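Local coordinates for protein polyketide biosynthesis 3-hydroxy-3-methylglutaryl-ACP synthase PksG (Bacillus subtilis, PDB 4YXT) that catalyses the aldol condensation of an acetyl group on an acyl carrier protein with a beta-ketothioester polyketide intermediate during synthesis of the antibiotic bacillaene, at residues E345-T349 with F350-K354. The protein carries 1 engineered substitution. Sequence-based numbering, arbitrary orientation.
Sequences ERQRT and FGIEK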
ATOM      1  N   GLU A 345     -27.345 -13.278  -8.636  1.00 25.40           N
ATOM      2  CA  GLU A 345     -27.241 -14.679  -9.168  1.00 31.14           C
ATOM      3  C   GLU A 345     -25.784 -15.151  -9.316  1.00 29.69           C
ATOM      4  O   GLU A 345     -25.429 -16.283  -8.974  1.00 30.94           O
ATOM      5  CB  GLU A 345     -27.930 -14.853 -10.533  1.00 38.06           C
ATOM      6  CG  GLU A 345     -29.279 -14.165 -10.691  1.00 42.85           C
ATOM      7  CD  GLU A 345     -30.031 -14.638 -11.926  1.00 53.70           C
ATOM      8  OE1 GLU A 345     -30.282 -15.868 -12.024  1.00 57.20           O
ATOM      9  OE2 GLU A 345     -30.360 -13.786 -12.799  1.00 59.02           O
ATOM     10  N   ARG A 346     -24.906 -14.264  -9.775  1.00 29.53           N
ATOM     11  CA  ARG A 346     -23.527 -14.677  -9.969  1.00 26.96           C
ATOM     12  C   ARG A 346     -22.894 -14.962  -8.609  1.00 26.42           C
ATOM     13  O   ARG A 346     -22.201 -15.928  -8.437  1.00 27.27           O
ATOM     14  CB  ARG A 346     -22.754 -13.619 -10.763  1.00 27.36           C
ATOM     15  CG  ARG A 346     -21.259 -13.907 -10.833  1.00 28.82           C
ATOM     16  CD  ARG A 346     -20.642 -13.322 -12.070  1.00 28.54           C
ATOM     17  NE  ARG A 346     -19.226 -13.635 -12.255  1.00 30.73           N
ATOM     18  CZ  ARG A 346     -18.414 -13.005 -13.111  1.00 31.16           C
ATOM     19  NH1 ARG A 346     -18.902 -12.018 -13.865  1.00 30.76           N
ATOM     20  NH2 ARG A 346     -17.123 -13.364 -13.229  1.00 29.74           N
ATOM     21  N   GLN A 347     -23.156 -14.135  -7.615  1.00 27.95           N
ATOM     22  CA  GLN A 347     -22.556 -14.416  -6.296  1.00 27.55           C
ATOM     23  C   GLN A 347     -23.000 -15.726  -5.722  1.00 28.51           C
ATOM     24  O   GLN A 347     -22.222 -16.386  -5.012  1.00 23.03           O
ATOM     25  CB  GLN A 347     -22.894 -13.314  -5.306  1.00 27.71           C
ATOM     26  CG  GLN A 347     -22.115 -12.034  -5.592  1.00 29.21           C
ATOM     27  CD  GLN A 347     -20.631 -12.237  -5.508  1.00 25.82           C
ATOM     28  OE1 GLN A 347     -19.921 -12.114  -6.482  1.00 28.15           O
ATOM     29  NE2 GLN A 347     -20.162 -12.581  -4.328  1.00 29.02           N
ATOM     30  N   ARG A 348     -24.261 -16.106  -6.000  1.00 33.45           N
ATOM     31  CA  ARG A 348     -24.795 -17.422  -5.522  1.00 33.80           C
ATOM     32  C   ARG A 348     -23.922 -18.577  -5.960  1.00 29.19           C
ATOM     33  O   ARG A 348     -23.719 -19.498  -5.211  1.00 34.37           O
ATOM     34  CB  ARG A 348     -26.255 -17.687  -5.939  1.00 36.87           C
ATOM     35  CG  ARG A 348     -26.875 -18.833  -5.116  1.00 43.13           C
ATOM     36  CD  ARG A 348     -27.864 -19.721  -5.864  1.00 48.70           C
ATOM     37  NE  ARG A 348     -27.378 -20.093  -7.199  1.00 55.75           N
ATOM     38  CZ  ARG A 348     -26.545 -21.098  -7.478  1.00 56.41           C
ATOM     39  NH1 ARG A 348     -26.060 -21.898  -6.527  1.00 58.51           N
ATOM     40  NH2 ARG A 348     -26.184 -21.298  -8.735  1.00 56.00           N
ATOM     41  N   THR A 349     -23.326 -18.478  -7.137  1.00 31.48           N
ATOM     42  CA  THR A 349     -22.466 -19.542  -7.681  1.00 31.90           C
ATOM     43  C   THR A 349     -21.272 -19.890  -6.797  1.00 32.19           C
ATOM     44  O   THR A 349     -20.845 -21.051  -6.726  1.00 30.34           O
ATOM     45  CB  THR A 349     -21.926 -19.130  -9.063  1.00 35.27           C
ATOM     46  OG1 THR A 349     -22.998 -18.584  -9.838  1.00 38.48           O
ATOM     47  CG2 THR A 349     -21.419 -20.324  -9.794  1.00 36.63           C
ATOM     48  N   PHE A 350     -20.709 -18.901  -6.116  1.00 30.08           N
ATOM     49  CA  PHE A 350     -19.582 -19.185  -5.232  1.00 27.40           C
ATOM     50  C   PHE A 350     -19.994 -19.929  -3.981  1.00 27.64           C
ATOM     51  O   PHE A 350     -19.154 -20.494  -3.306  1.00 28.57           O
ATOM     52  CB  PHE A 350     -18.844 -17.874  -4.856  1.00 29.36           C
ATOM     53  CG  PHE A 350     -18.325 -17.114  -6.055  1.00 29.66           C
ATOM     54  CD1 PHE A 350     -17.372 -17.687  -6.893  1.00 30.45           C
ATOM     55  CD2 PHE A 350     -18.814 -15.853  -6.373  1.00 31.27           C
ATOM     56  CE1 PHE A 350     -16.898 -17.013  -8.007  1.00 31.23           C
ATOM     57  CE2 PHE A 350     -18.346 -15.177  -7.490  1.00 30.19           C
ATOM     58  CZ  PHE A 350     -17.385 -15.762  -8.309  1.00 30.31           C
ATOM     59  N   GLY A 351     -21.277 -19.930  -3.603  1.00 30.12           N
ATOM     60  CA  GLY A 351     -21.625 -20.751  -2.447  1.00 26.37           C
ATOM     61  C   GLY A 351     -20.884 -20.359  -1.185  1.00 24.94           C
ATOM     62  O   GLY A 351     -20.453 -21.202  -0.395  1.00 24.02           O
ATOM     63  N   ILE A 352     -20.804 -19.062  -0.920  1.00 27.36           N
ATOM     64  CA  ILE A 352     -20.068 -18.620   0.302  1.00 28.16           C
ATOM     65  C   ILE A 352     -20.589 -19.286   1.578  1.00 25.12           C
ATOM     66  O   ILE A 352     -19.799 -19.819   2.366  1.00 25.42           O
ATOM     67  CB  ILE A 352     -20.044 -17.069   0.446  1.00 26.66           C
ATOM     68  CG1 ILE A 352     -19.091 -16.460  -0.586  1.00 27.26           C
ATOM     69  CG2 ILE A 352     -19.592 -16.662   1.820  1.00 23.92           C
ATOM     70  CD1 ILE A 352     -19.513 -15.063  -1.025  1.00 28.99           C
ATOM     71  N   GLU A 353     -21.898 -19.255   1.782  1.00 28.27           N
ATOM     72  CA  GLU A 353     -22.541 -19.892   2.964  1.00 28.71           C
ATOM     73  C   GLU A 353     -22.142 -21.340   3.084  1.00 27.91           C
ATOM     74  O   GLU A 353     -21.676 -21.827   4.133  1.00 21.20           O
ATOM     75  CB  GLU A 353     -24.077 -19.804   2.863  1.00 32.55           C
ATOM     76  CG  GLU A 353     -24.682 -18.787   3.799  1.00 40.25           C
ATOM     77  CD  GLU A 353     -26.081 -19.105   4.261  1.00 38.85           C
ATOM     78  OE1 GLU A 353     -26.960 -19.262   3.416  1.00 48.30           O
ATOM     79  OE2 GLU A 353     -26.313 -19.161   5.478  1.00 44.88           O
ATOM     80  N   LYS A 354     -22.298 -22.039   1.963  1.00 31.43           N
ATOM     81  CA  LYS A 354     -21.933 -23.473   1.909  1.00 35.28           C
ATOM     82  C   LYS A 354     -20.459 -23.648   2.318  1.00 31.80           C
ATOM     83  O   LYS A 354     -20.075 -24.496   3.149  1.00 30.99           O
ATOM     84  CB  LYS A 354     -22.220 -23.950   0.488  1.00 39.61           C
ATOM     85  CG  LYS A 354     -22.231 -25.432   0.202  1.00 48.80           C
ATOM     86  CD  LYS A 354     -22.482 -25.648  -1.302  1.00 50.19           C
ATOM     87  CE  LYS A 354     -21.617 -26.755  -1.878  1.00 56.67           C
ATOM     88  NZ  LYS A 354     -20.138 -26.541  -1.766  1.00 60.66           N
TER
HETATM   89  O   HOH W   1     -22.220 -17.236  -2.399  1.00 24.29           O
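Q347 and F350, three residues apart near the end of a helix, meet through the amide oxygen of the one and the ring edge of the other, where the chain turns toward the next helix. The amide does not lie flat on the phenyl ring: the two planes are 52° apart, and OE1 of Q347 lies close to the ring plane, 3.6 Å from CE2 of F350. In Q347, CG lies beside the backbone N, and a bend at chi2 (-60°) swings the amide toward the ring; F350 likewise carries CG beside its own backbone N, anti to the carbonyl carbon. The other end of the amide faces I352, whose CD1 lies 4.2 Å from NE2 of Q347. That nitrogen is held by a hydrogen bond to the backbone O of M9, which helps fix the rotation of the amide.

Two successive i+3 to i backbone bonds follow: F350 N donates to Q347 O at 3.1 Å, and G351 N to R348 O at 3.0 Å. G351 then adopts positive phi (60°), a conformation that favours glycine, and serves as N-cap of the following helix. The arrangement is a Schellman-like glycine C-cap: G351 N to R348 O is its 5→2 bond, while a water, donating to Q347 O and accepting from I352 N, replaces the direct 6→1 bond. OG1 of T349 reaches back to R346 O at 3.1 Å, from the same face as T349 N.

The link joins helix 341-349 to helix 352-357, with F350 resting on P61 and I62 of helix 51-64, Q347 and I352 against D311 of helix 301-312, and F350 and I352 both touching N10 of strand 5-12 in the large mixed sheet.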